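Local coordinates for protein synthesis inhibitor I (Hordeum vulgare, PDB 4FBB) that belongs to the ribosome-inactivating proteins, a family of plant toxins, and is named for its inhibition of protein synthesis, at residues G34-L39 with E176-Q181. The protein carries 3 engineered substitutions. Residues are numbered along the deposited sequence; the frame is centred on the assembly and turned at random.
With ADE (adenine), chain E.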
ATOM      1  N   GLY A  34      10.121   4.384   5.761  1.00 21.34           N
ATOM      2  CA  GLY A  34      11.148   3.468   5.294  1.00 22.74           C
ATOM      3  C   GLY A  34      10.677   2.671   4.085  1.00 24.86           C
ATOM      4  O   GLY A  34      11.456   2.443   3.156  1.00 24.18           O
ATOM      5  N   ILE A  35       9.411   2.254   4.090  1.00 23.40           N
ATOM      6  CA  ILE A  35       8.833   1.527   2.944  1.00 22.60           C
ATOM      7  C   ILE A  35       8.870   2.412   1.705  1.00 23.99           C
ATOM      8  O   ILE A  35       9.335   1.991   0.642  1.00 25.20           O
ATOM      9  CB  ILE A  35       7.374   1.073   3.219  1.00 21.31           C
ATOM     10  CG1 ILE A  35       7.333   0.037   4.342  1.00 23.89           C
ATOM     11  CG2 ILE A  35       6.721   0.449   1.973  1.00 23.50           C
ATOM     12  CD1 ILE A  35       5.916  -0.301   4.805  1.00 22.86           C
ATOM     13  N   ARG A  36       8.384   3.643   1.831  1.00 20.28           N
ATOM     14  CA  ARG A  36       8.372   4.552   0.691  1.00 21.66           C
ATOM     15  C   ARG A  36       9.773   4.782   0.181  1.00 23.56           C
ATOM     16  O   ARG A  36      10.001   4.812  -1.027  1.00 22.60           O
ATOM     17  CB  ARG A  36       7.789   5.906   1.081  1.00 20.56           C
ATOM     18  CG  ARG A  36       6.370   5.862   1.576  1.00 20.62           C
ATOM     19  CD  ARG A  36       6.018   7.202   2.186  1.00 20.01           C
ATOM     20  NE  ARG A  36       4.628   7.234   2.637  1.00 21.29           N
ATOM     21  CZ  ARG A  36       4.171   8.090   3.543  1.00 20.40           C
ATOM     22  NH1 ARG A  36       5.005   8.976   4.088  1.00 20.21           N
ATOM     23  NH2 ARG A  36       2.892   8.056   3.906  1.00 20.03           N
ATOM     24  N   ASN A  37      10.706   4.971   1.112  1.00 23.79           N
ATOM     25  CA  ASN A  37      12.101   5.210   0.771  1.00 20.75           C
ATOM     26  C   ASN A  37      12.721   4.059  -0.010  1.00 26.13           C
ATOM     27  O   ASN A  37      13.450   4.271  -0.976  1.00 25.33           O
ATOM     28  CB  ASN A  37      12.920   5.437   2.045  1.00 24.65           C
ATOM     29  CG  ASN A  37      14.387   5.617   1.757  1.00 30.03           C
ATOM     30  OD1 ASN A  37      15.227   4.806   2.169  1.00 35.40           O
ATOM     31  ND2 ASN A  37      14.713   6.678   1.028  1.00 32.80           N
ATOM     32  N   LYS A  38      12.442   2.841   0.426  1.00 25.47           N
ATOM     33  CA  LYS A  38      13.010   1.668  -0.235  1.00 29.62           C
ATOM     34  C   LYS A  38      12.320   1.291  -1.548  1.00 27.23           C
ATOM     35  O   LYS A  38      12.889   0.559  -2.353  1.00 26.06           O
ATOM     36  CB  LYS A  38      13.047   0.479   0.726  1.00 28.48           C
ATOM     37  CG  LYS A  38      14.109   0.621   1.810  1.00 29.25           C
ATOM     38  CD  LYS A  38      14.180  -0.615   2.692  1.00 33.24           C
ATOM     39  CE  LYS A  38      15.478  -0.634   3.502  1.00 40.07           C
ATOM     40  NZ  LYS A  38      15.598  -1.866   4.336  1.00 45.90           N
ATOM     41  N   LEU A  39      11.110   1.798  -1.761  1.00 25.68           N
ATOM     42  CA  LEU A  39      10.341   1.506  -2.977  1.00 24.86           C
ATOM     43  C   LEU A  39      10.711   2.444  -4.118  1.00 29.80           C
ATOM     44  O   LEU A  39      10.485   2.140  -5.296  1.00 24.89           O
ATOM     45  CB  LEU A  39       8.840   1.650  -2.706  1.00 24.62           C
ATOM     46  CG  LEU A  39       8.112   0.518  -1.997  1.00 24.40           C
ATOM     47  CD1 LEU A  39       6.638   0.852  -1.786  1.00 25.36           C
ATOM     48  CD2 LEU A  39       8.250  -0.773  -2.805  1.00 28.37           C
ATOM     49  N   GLU A 176      -2.277   1.497   1.980  1.00 21.84           N
ATOM     50  CA  GLU A 176      -2.778   2.820   1.670  1.00 21.88           C
ATOM     51  C   GLU A 176      -1.966   3.856   2.455  1.00 23.90           C
ATOM     52  O   GLU A 176      -1.755   4.980   1.992  1.00 22.22           O
ATOM     53  CB  GLU A 176      -4.270   2.918   1.978  1.00 26.92           C
ATOM     54  CG  GLU A 176      -5.119   1.809   1.325  1.00 27.34           C
ATOM     55  CD  GLU A 176      -5.053   1.803  -0.210  1.00 28.07           C
ATOM     56  OE1 GLU A 176      -4.500   2.748  -0.822  1.00 27.05           O
ATOM     57  OE2 GLU A 176      -5.555   0.826  -0.814  1.00 28.84           O
ATOM     58  N   ALA A 177      -1.495   3.448   3.628  1.00 26.14           N
ATOM     59  CA  ALA A 177      -0.623   4.286   4.447  1.00 21.64           C
ATOM     60  C   ALA A 177       0.691   4.604   3.727  1.00 22.01           C
ATOM     61  O   ALA A 177       1.174   5.747   3.765  1.00 20.37           O
ATOM     62  CB  ALA A 177      -0.339   3.596   5.765  1.00 24.86           C
ATOM     63  N   THR A 178       1.278   3.599   3.084  1.00 23.62           N
ATOM     64  CA  THR A 178       2.504   3.810   2.313  1.00 24.11           C
ATOM     65  C   THR A 178       2.220   4.783   1.164  1.00 22.37           C
ATOM     66  O   THR A 178       2.987   5.715   0.925  1.00 20.16           O
ATOM     67  CB  THR A 178       3.089   2.478   1.769  1.00 24.61           C
ATOM     68  OG1 THR A 178       3.523   1.656   2.858  1.00 23.79           O
ATOM     69  CG2 THR A 178       4.267   2.722   0.857  1.00 22.57           C
ATOM     70  N   ARG A 179       1.105   4.573   0.463  1.00 23.25           N
ATOM     71  CA  ARG A 179       0.747   5.428  -0.670  1.00 23.04           C
ATOM     72  C   ARG A 179       0.396   6.864  -0.306  1.00 21.70           C
ATOM     73  O   ARG A 179       0.701   7.779  -1.063  1.00 20.14           O
ATOM     74  CB  ARG A 179      -0.430   4.831  -1.431  1.00 23.06           C
ATOM     75  CG  ARG A 179      -0.080   3.573  -2.186  1.00 24.01           C
ATOM     76  CD  ARG A 179      -1.338   2.778  -2.429  1.00 28.24           C
ATOM     77  NE  ARG A 179      -1.106   1.596  -3.255  1.00 26.88           N
ATOM     78  CZ  ARG A 179      -1.926   0.552  -3.288  1.00 32.15           C
ATOM     79  NH1 ARG A 179      -3.015   0.549  -2.530  1.00 27.82           N
ATOM     80  NH2 ARG A 179      -1.648  -0.486  -4.070  1.00 31.38           N
ATOM     81  N   PHE A 180      -0.263   7.064   0.834  1.00 18.21           N
ATOM     82  CA  PHE A 180      -0.763   8.398   1.186  1.00 19.44           C
ATOM     83  C   PHE A 180      -0.301   8.884   2.543  1.00 19.52           C
ATOM     84  O   PHE A 180      -0.407   8.165   3.538  1.00 20.28           O
ATOM     85  CB  PHE A 180      -2.296   8.434   1.134  1.00 19.68           C
ATOM     86  CG  PHE A 180      -2.847   8.112  -0.228  1.00 21.10           C
ATOM     87  CD1 PHE A 180      -2.890   9.084  -1.219  1.00 23.32           C
ATOM     88  CD2 PHE A 180      -3.290   6.837  -0.519  1.00 23.14           C
ATOM     89  CE1 PHE A 180      -3.375   8.788  -2.489  1.00 19.82           C
ATOM     90  CE2 PHE A 180      -3.773   6.531  -1.780  1.00 24.86           C
ATOM     91  CZ  PHE A 180      -3.819   7.512  -2.762  1.00 20.74           C
ATOM     92  N   GLN A 181       0.194  10.116   2.567  1.00 17.85           N
ATOM     93  CA  GLN A 181       0.594  10.770   3.818  1.00 21.56           C
ATOM     94  C   GLN A 181      -0.638  11.104   4.649  1.00 21.90           C
ATOM     95  O   GLN A 181      -0.583  11.153   5.881  1.00 19.75           O
ATOM     96  CB  GLN A 181       1.388  12.044   3.527  1.00 17.40           C
ATOM     97  CG  GLN A 181       2.679  11.818   2.745  1.00 17.04           C
ATOM     98  CD  GLN A 181       3.607  13.017   2.765  1.00 21.33           C
ATOM     99  OE1 GLN A 181       3.832  13.680   1.739  1.00 22.58           O
ATOM    100  NE2 GLN A 181       4.172  13.294   3.931  1.00 18.59           N
TER
HETATM  101  N9  ADE E 301      -6.117  -1.496  -2.941  1.00 35.61           N
HETATM  102  C8  ADE E 301      -7.349  -2.080  -3.041  1.00 40.88           C
HETATM  103  N7  ADE E 301      -7.312  -3.393  -2.990  1.00 41.28           N
HETATM  104  C5  ADE E 301      -5.966  -3.688  -2.846  1.00 36.95           C
HETATM  105  C6  ADE E 301      -5.249  -4.897  -2.733  1.00 37.92           C
HETATM  106  N6  ADE E 301      -5.799  -6.116  -2.755  1.00 42.93           N
HETATM  107  N1  ADE E 301      -3.912  -4.813  -2.611  1.00 38.57           N
HETATM  108  C2  ADE E 301      -3.317  -3.610  -2.590  1.00 34.43           C
HETATM  109  N3  ADE E 301      -3.879  -2.408  -2.690  1.00 34.35           N
HETATM  110  C4  ADE E 301      -5.216  -2.528  -2.827  1.00 38.29           C
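Arg36 and Thr178 bring the last turns of helices 25-39 and 157-179 together, their CA atoms 6.1 Å apart. Arg36 runs out extended, chi3 178°, to the carbonyls of the last turn of helix 157-179, which lie at the edge of its guanidinium. NE donates to Thr178 O at 2.8 Å with an N-H...O angle of 158°, and NH2 to Ala177 O at 2.9 Å, nearly in line with that C=O (166°). The side chain of one helix thus takes up backbone carbonyls in the last turn of another, and the positive charge probably offsets the negative end of the helix dipole. Ser184 OG, from helix 181-190, is a further hydrogen-bond partner of NH2. Beside this polar grip, Thr178 CG2 meets Ile35 CG2 at 3.5 Å and Leu39 CD1 at 4.0 Å, while Thr178 OG1 turns back to Val174 O of its own helix. Phe65 of strand 64-70 touches both Ile35 and Leu39, seating helix 25-39 on the sheet. On the adenine side of helix 157-179, Arg179 NH1 donates to adenine N3 at 3.1 Å, its NH2 donates to the same atom, and NH1 forms a salt bridge with Glu176, whose OE2 bonds weakly to adenine N9.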